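Local coordinates for protein S.cerevisiae chromosome XVI reading frame ORF YPL253c (Saccharomyces cerevisiae, PDB 2O0A) that recruits the minus-end-directed motor Kar3 to microtubules and targets or maintains it at the spindle pole body, here as its kinesin-like motor homology domain, which lacks a nucleotide-binding site, at residues G24-Y29 against E284-Q289; H57-N62 against K278-S283. All blocks are in the same frame, centred on the assembly; numbering follows the deposited sequence.

Interaction 1 of 2, residues G24-Y29 against E284-Q289; sequences GTMRCY and EEVQTQ
Residues 24-29 run from the end of helix 4-23, closed at Gly24 by a Schellman motif with positive phi, into strand 27-32 of the central mixed sheet. Residues 284-289 belong to the C-terminal part of helix 276-289, packed against Met26 and Cys28. The backbones come nearest at Met26 and Gln287, whose CA atoms are 5.6 Å apart. From the strand side, the CB atoms of Met26 and Cys28 point at the helix, while those of Arg27 and Tyr29 point away from it. Met26 has CG anti to its backbone N (chi1 175°), which sets this methylene 3.6 Å from Val286 O and 3.8 Å from Val286 CG1; the chain then bends at chi2 and chi3, carrying the thioether end away. Val286 CG1 also reaches Cys28 CB, at 4.1 Å, so one methyl touches both Met26 and Cys28; Phe237 and Phe242 of helix 231-243 also pack on this valine. Gln287 is extended beyond CG and lies across Cys28, its CG 3.4 Å from Cys28 CB and its NE2 3.7 Å from Cys28 SG. The amide end is held by its N-H groups: Gln287 NE2 is hydrogen-bonded to Lys60 O and to Ser283 O one helical turn back. Chi1 of -62° and the extended chain lay the stem against Cys28; the two bonds on NE2 hold the rotation of the amide. An alanine here would remove the CG and amide contacts with Cys28 and both NE2 bonds, and would probably loosen this part of the helix from residues 24-29 and from Lys60. Between these two segments the union is van der Waals packing, and the NE2 of Gln287 is shared between its own helix and strand 58-60.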
loop_
_atom_site.group_PDB
_atom_site.type_symbol
_atom_site.label_atom_id
_atom_site.label_comp_id
_atom_site.label_asym_id
_atom_site.label_seq_id
_atom_site.Cartn_x
_atom_site.Cartn_y
_atom_site.Cartn_z
ATOM N N GLY A 24 10.035 -11.357 11.606
ATOM C CA GLY A 24 8.570 -11.288 11.711
ATOM C C GLY A 24 8.081 -9.859 11.865
ATOM O O GLY A 24 7.049 -9.605 12.500
ATOM N N THR A 25 8.824 -8.939 11.252
ATOM C CA THR A 25 8.600 -7.505 11.373
ATOM C C THR A 25 7.414 -7.071 10.512
ATOM O O THR A 25 7.235 -7.578 9.402
ATOM C CB THR A 25 9.849 -6.713 10.905
ATOM O OG1 THR A 25 11.043 -7.344 11.394
ATOM C CG2 THR A 25 9.793 -5.294 11.427
ATOM N N MET A 26 6.622 -6.139 11.033
ATOM C CA MET A 26 5.530 -5.547 10.262
ATOM C C MET A 26 6.109 -4.453 9.365
ATOM O O MET A 26 6.704 -3.484 9.854
ATOM C CB MET A 26 4.446 -4.979 11.187
ATOM C CG MET A 26 3.337 -4.245 10.455
ATOM S SD MET A 26 2.480 -5.314 9.279
ATOM C CE MET A 26 1.580 -6.374 10.391
ATOM N N ARG A 27 5.941 -4.616 8.050
ATOM C CA ARG A 27 6.533 -3.699 7.079
ATOM C C ARG A 27 5.900 -2.319 7.159
ATOM O O ARG A 27 4.675 -2.174 7.099
ATOM C CB ARG A 27 6.366 -4.255 5.662
ATOM C CG ARG A 27 7.317 -5.364 5.329
ATOM C CD ARG A 27 6.927 -6.050 4.026
ATOM N NE ARG A 27 7.873 -7.118 3.719
ATOM C CZ ARG A 27 7.819 -8.341 4.237
ATOM N NH1 ARG A 27 6.875 -8.664 5.115
ATOM N NH2 ARG A 27 8.721 -9.243 3.890
ATOM N N CYS A 28 6.756 -1.307 7.315
ATOM C CA CYS A 28 6.327 0.092 7.372
ATOM C C CYS A 28 7.412 0.960 6.749
ATOM O O CYS A 28 8.550 1.026 7.229
ATOM C CB CYS A 28 6.022 0.507 8.805
ATOM S SG CYS A 28 5.282 2.140 8.957
ATOM N N TYR A 29 7.061 1.578 5.625
ATOM C CA TYR A 29 7.991 2.353 4.833
ATOM C C TYR A 29 7.533 3.785 4.768
ATOM O O TYR A 29 6.339 4.026 4.691
ATOM C CB TYR A 29 8.021 1.781 3.416
ATOM C CG TYR A 29 8.751 0.456 3.335
ATOM C CD1 TYR A 29 10.019 0.402 2.780
ATOM C CD2 TYR A 29 8.170 -0.740 3.806
ATOM C CE1 TYR A 29 10.712 -0.804 2.688
ATOM C CE2 TYR A 29 8.859 -1.952 3.719
ATOM C CZ TYR A 29 10.116 -1.967 3.164
ATOM O OH TYR A 29 10.812 -3.156 3.065
ATOM N N GLU A 284 4.821 4.412 14.485
ATOM C CA GLU A 284 5.301 3.656 15.653
ATOM C C GLU A 284 4.312 2.585 16.146
ATOM O O GLU A 284 4.721 1.486 16.523
ATOM C CB GLU A 284 5.717 4.591 16.800
ATOM C CG GLU A 284 6.640 3.913 17.811
ATOM C CD GLU A 284 7.110 4.833 18.925
ATOM O OE1 GLU A 284 7.409 6.015 18.653
ATOM O OE2 GLU A 284 7.196 4.361 20.079
ATOM N N GLU A 285 3.023 2.898 16.124
ATOM C CA GLU A 285 1.984 1.944 16.493
ATOM C C GLU A 285 1.908 0.764 15.522
ATOM O O GLU A 285 1.721 -0.380 15.930
ATOM C CB GLU A 285 0.632 2.632 16.533
ATOM C CG GLU A 285 0.495 3.733 17.567
ATOM C CD GLU A 285 -0.880 4.318 17.515
ATOM O OE1 GLU A 285 -1.171 5.047 16.539
ATOM O OE2 GLU A 285 -1.686 4.025 18.427
ATOM N N VAL A 286 2.044 1.056 14.230
ATOM C CA VAL A 286 2.046 0.006 13.218
ATOM C C VAL A 286 3.129 -1.033 13.502
ATOM O O VAL A 286 2.875 -2.240 13.422
ATOM C CB VAL A 286 2.229 0.601 11.793
ATOM C CG1 VAL A 286 2.622 -0.488 10.770
ATOM C CG2 VAL A 286 0.970 1.329 11.362
ATOM N N GLN A 287 4.318 -0.553 13.857
ATOM C CA GLN A 287 5.500 -1.404 13.988
ATOM C C GLN A 287 5.704 -1.998 15.384
ATOM O O GLN A 287 6.630 -2.797 15.581
ATOM C CB GLN A 287 6.752 -0.631 13.547
ATOM C CG GLN A 287 6.696 -0.197 12.083
ATOM C CD GLN A 287 7.870 0.674 11.680
ATOM O OE1 GLN A 287 8.914 0.174 11.251
ATOM N NE2 GLN A 287 7.698 1.988 11.788
ATOM N N THR A 288 4.854 -1.618 16.341
ATOM C CA THR A 288 4.972 -2.139 17.715
ATOM C C THR A 288 3.733 -2.878 18.238
ATOM O O THR A 288 3.843 -3.748 19.110
ATOM C CB THR A 288 5.408 -1.037 18.749
ATOM O OG1 THR A 288 4.439 0.018 18.795
ATOM C CG2 THR A 288 6.776 -0.462 18.404
ATOM N N GLN A 289 2.566 -2.546 17.701
ATOM C CA GLN A 289 1.307 -3.071 18.226
ATOM C C GLN A 289 0.662 -4.134 17.333
ATOM O O GLN A 289 -0.399 -4.670 17.665
ATOM C CB GLN A 289 0.333 -1.927 18.504
ATOM C CG GLN A 289 0.832 -0.915 19.528
ATOM C CD GLN A 289 -0.288 -0.062 20.108
ATOM O OE1 GLN A 289 -1.360 -0.568 20.447
ATOM N NE2 GLN A 289 -0.036 1.236 20.235
#

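Interaction 2 of 2, residues H57-N62 against K278-S283; sequences HVYKFN and KLLTIS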
loop_
_atom_site.group_PDB
_atom_site.type_symbol
_atom_site.label_atom_id
_atom_site.label_comp_id
_atom_site.label_asym_id
_atom_site.label_seq_id
_atom_site.Cartn_x
_atom_site.Cartn_y
_atom_site.Cartn_z
ATOM N N HIS A 57 12.732 13.068 19.073
ATOM C CA HIS A 57 12.089 11.751 18.948
ATOM C C HIS A 57 12.524 11.026 17.676
ATOM O O HIS A 57 12.489 11.603 16.589
ATOM C CB HIS A 57 10.563 11.860 18.975
ATOM C CG HIS A 57 9.877 10.556 19.243
ATOM N ND1 HIS A 57 8.995 10.382 20.286
ATOM C CD2 HIS A 57 9.949 9.360 18.609
ATOM C CE1 HIS A 57 8.553 9.136 20.282
ATOM N NE2 HIS A 57 9.115 8.497 19.274
ATOM N N VAL A 58 12.906 9.761 17.834
ATOM C CA VAL A 58 13.365 8.904 16.733
ATOM C C VAL A 58 12.248 8.002 16.195
ATOM O O VAL A 58 11.643 7.218 16.948
ATOM C CB VAL A 58 14.584 8.031 17.173
ATOM C CG1 VAL A 58 15.043 7.134 16.059
ATOM C CG2 VAL A 58 15.738 8.925 17.638
ATOM N N TYR A 59 11.989 8.124 14.888
ATOM C CA TYR A 59 11.019 7.281 14.189
ATOM C C TYR A 59 11.731 6.446 13.134
ATOM O O TYR A 59 12.293 6.982 12.193
ATOM C CB TYR A 59 9.923 8.132 13.541
ATOM C CG TYR A 59 9.118 8.933 14.534
ATOM C CD1 TYR A 59 8.052 8.357 15.204
ATOM C CD2 TYR A 59 9.439 10.272 14.806
ATOM C CE1 TYR A 59 7.305 9.091 16.117
ATOM C CE2 TYR A 59 8.701 11.010 15.720
ATOM C CZ TYR A 59 7.644 10.404 16.374
ATOM O OH TYR A 59 6.899 11.116 17.276
ATOM N N LYS A 60 11.701 5.133 13.321
ATOM C CA LYS A 60 12.350 4.205 12.398
ATOM C C LYS A 60 11.342 3.572 11.440
ATOM O O LYS A 60 10.148 3.453 11.755
ATOM C CB LYS A 60 13.104 3.118 13.166
ATOM C CG LYS A 60 14.195 3.675 14.065
ATOM C CD LYS A 60 15.130 2.585 14.535
ATOM C CE LYS A 60 15.563 2.835 15.967
ATOM N NZ LYS A 60 16.098 1.598 16.600
ATOM N N PHE A 61 11.854 3.170 10.279
ATOM C CA PHE A 61 11.061 2.536 9.232
ATOM C C PHE A 61 11.929 1.460 8.611
ATOM O O PHE A 61 13.160 1.496 8.727
ATOM C CB PHE A 61 10.713 3.559 8.158
ATOM C CG PHE A 61 9.772 4.637 8.629
ATOM C CD1 PHE A 61 8.406 4.509 8.430
ATOM C CD2 PHE A 61 10.260 5.770 9.272
ATOM C CE1 PHE A 61 7.534 5.487 8.871
ATOM C CE2 PHE A 61 9.391 6.763 9.723
ATOM C CZ PHE A 61 8.026 6.621 9.515
ATOM N N ASN A 62 11.311 0.504 7.922
ATOM C CA ASN A 62 12.131 -0.460 7.207
ATOM C C ASN A 62 13.045 0.247 6.205
ATOM O O ASN A 62 14.219 -0.123 6.035
ATOM C CB ASN A 62 11.257 -1.536 6.556
ATOM C CG ASN A 62 10.490 -2.343 7.588
ATOM O OD1 ASN A 62 9.283 -2.239 7.680
ATOM N ND2 ASN A 62 11.205 -3.100 8.414
ATOM N N LYS A 278 1.600 13.368 13.412
ATOM C CA LYS A 278 0.580 12.345 13.628
ATOM C C LYS A 278 0.915 11.071 12.861
ATOM O O LYS A 278 0.815 9.964 13.408
ATOM C CB LYS A 278 -0.786 12.871 13.195
ATOM C CG LYS A 278 -1.404 13.839 14.202
ATOM C CD LYS A 278 -2.471 13.163 15.016
ATOM C CE LYS A 278 -3.571 14.146 15.440
ATOM N NZ LYS A 278 -3.056 15.270 16.280
ATOM N N LEU A 279 1.327 11.233 11.603
ATOM C CA LEU A 279 1.722 10.086 10.781
ATOM C C LEU A 279 2.966 9.385 11.342
ATOM O O LEU A 279 3.052 8.154 11.324
ATOM C CB LEU A 279 1.873 10.469 9.293
ATOM C CG LEU A 279 0.596 10.385 8.419
ATOM C CD1 LEU A 279 -0.561 11.250 8.920
ATOM C CD2 LEU A 279 0.866 10.663 6.930
ATOM N N LEU A 280 3.916 10.149 11.883
ATOM C CA LEU A 280 5.052 9.521 12.567
ATOM C C LEU A 280 4.583 8.720 13.780
ATOM O O LEU A 280 4.996 7.591 13.976
ATOM C CB LEU A 280 6.107 10.563 12.961
ATOM C CG LEU A 280 6.833 11.246 11.800
ATOM C CD1 LEU A 280 7.613 12.436 12.327
ATOM C CD2 LEU A 280 7.757 10.256 11.071
ATOM N N THR A 281 3.685 9.289 14.586
ATOM C CA THR A 281 3.140 8.545 15.722
ATOM C C THR A 281 2.477 7.225 15.302
ATOM O O THR A 281 2.687 6.180 15.915
ATOM C CB THR A 281 2.174 9.423 16.538
ATOM O OG1 THR A 281 2.917 10.515 17.084
ATOM C CG2 THR A 281 1.519 8.618 17.677
ATOM N N ILE A 282 1.696 7.277 14.233
ATOM C CA ILE A 282 1.012 6.091 13.728
ATOM C C ILE A 282 2.013 5.050 13.255
ATOM O O ILE A 282 1.836 3.860 13.514
ATOM C CB ILE A 282 -0.011 6.469 12.646
ATOM C CG1 ILE A 282 -1.107 7.319 13.298
ATOM C CG2 ILE A 282 -0.613 5.212 11.992
ATOM C CD1 ILE A 282 -2.098 7.926 12.358
ATOM N N SER A 283 3.085 5.516 12.619
ATOM C CA SER A 283 4.138 4.619 12.149
ATOM C C SER A 283 4.720 3.804 13.303
ATOM O O SER A 283 5.063 2.631 13.134
ATOM C CB SER A 283 5.223 5.390 11.382
ATOM O OG SER A 283 6.119 6.069 12.252
HETATM O O HOH W 1 4.836 9.854 18.710
HETATM O O HOH W 2 8.249 4.775 13.317
#
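The aromatic packing of residues 57-62 on helix 278-283 centres on Leu280. Its CB sits 3.5 Å from the centroid of the Tyr59 ring and only 3° off the ring normal, a CH-pi contact over the middle of one face; CD1 of Leu280 covers the CD2-CE2 side of that ring. The opposite face of Tyr59 meets CD2 of His57, so the ring is held between the leucine and the imidazole, and Tyr59 OH in turn stands over the centre of the His57 ring. Leu280 CD2 touches both aromatic side chains: Tyr59 at CB and CG, and Phe61 at the ring edge, 4.0 Å from Phe61 CZ; the Leu280 and Phe61 side chains cross at about a right angle. Ser283 CB is 3.4 Å from Phe61 CE1. Strand 58-60 is an outer strand of the small three-stranded antiparallel sheet with 41-44 and 49-52, a lobe set beside the central sheet of the kinesin motor fold; it passes the helix at 60° with axes 8.7 Å apart. The polar links are water-mediated. Water 1, in the plane of the Tyr59 ring at its edge, joins Tyr59 OH to Thr281 OG1, which is also bonded to Asn277 O. Water 2 donates both its protons, one to Lys60 O and the other to Ser283 OG, 2.7 Å from the water oxygen. Ser283 OG, turned by chi1 78° into the crowded position between backbone N and carbonyl carbon, donates to Leu280 O at 2.6 Å, in the carbonyl plane and on a lone pair.

From the N terminus, the chain leaves helix 4-23, enters central strand 27-32 through residues 24-29, builds strands 41-44 and 49-52 of the small antiparallel sheet and completes it with residues 57-62. Much later it returns as helix 276-289, whose first half closes interaction 2 and whose second half then closes interaction 1. The loop of interaction 2 is thus nested within that of interaction 1, and the centres lie about 10 Å apart. They touch directly: Asn62 OD1 accepts a probable hydrogen bond from Cys28 N, where strands 27-32 and 63-66 come together. One C-terminal helix thereby joins the central sheet to the small sheet.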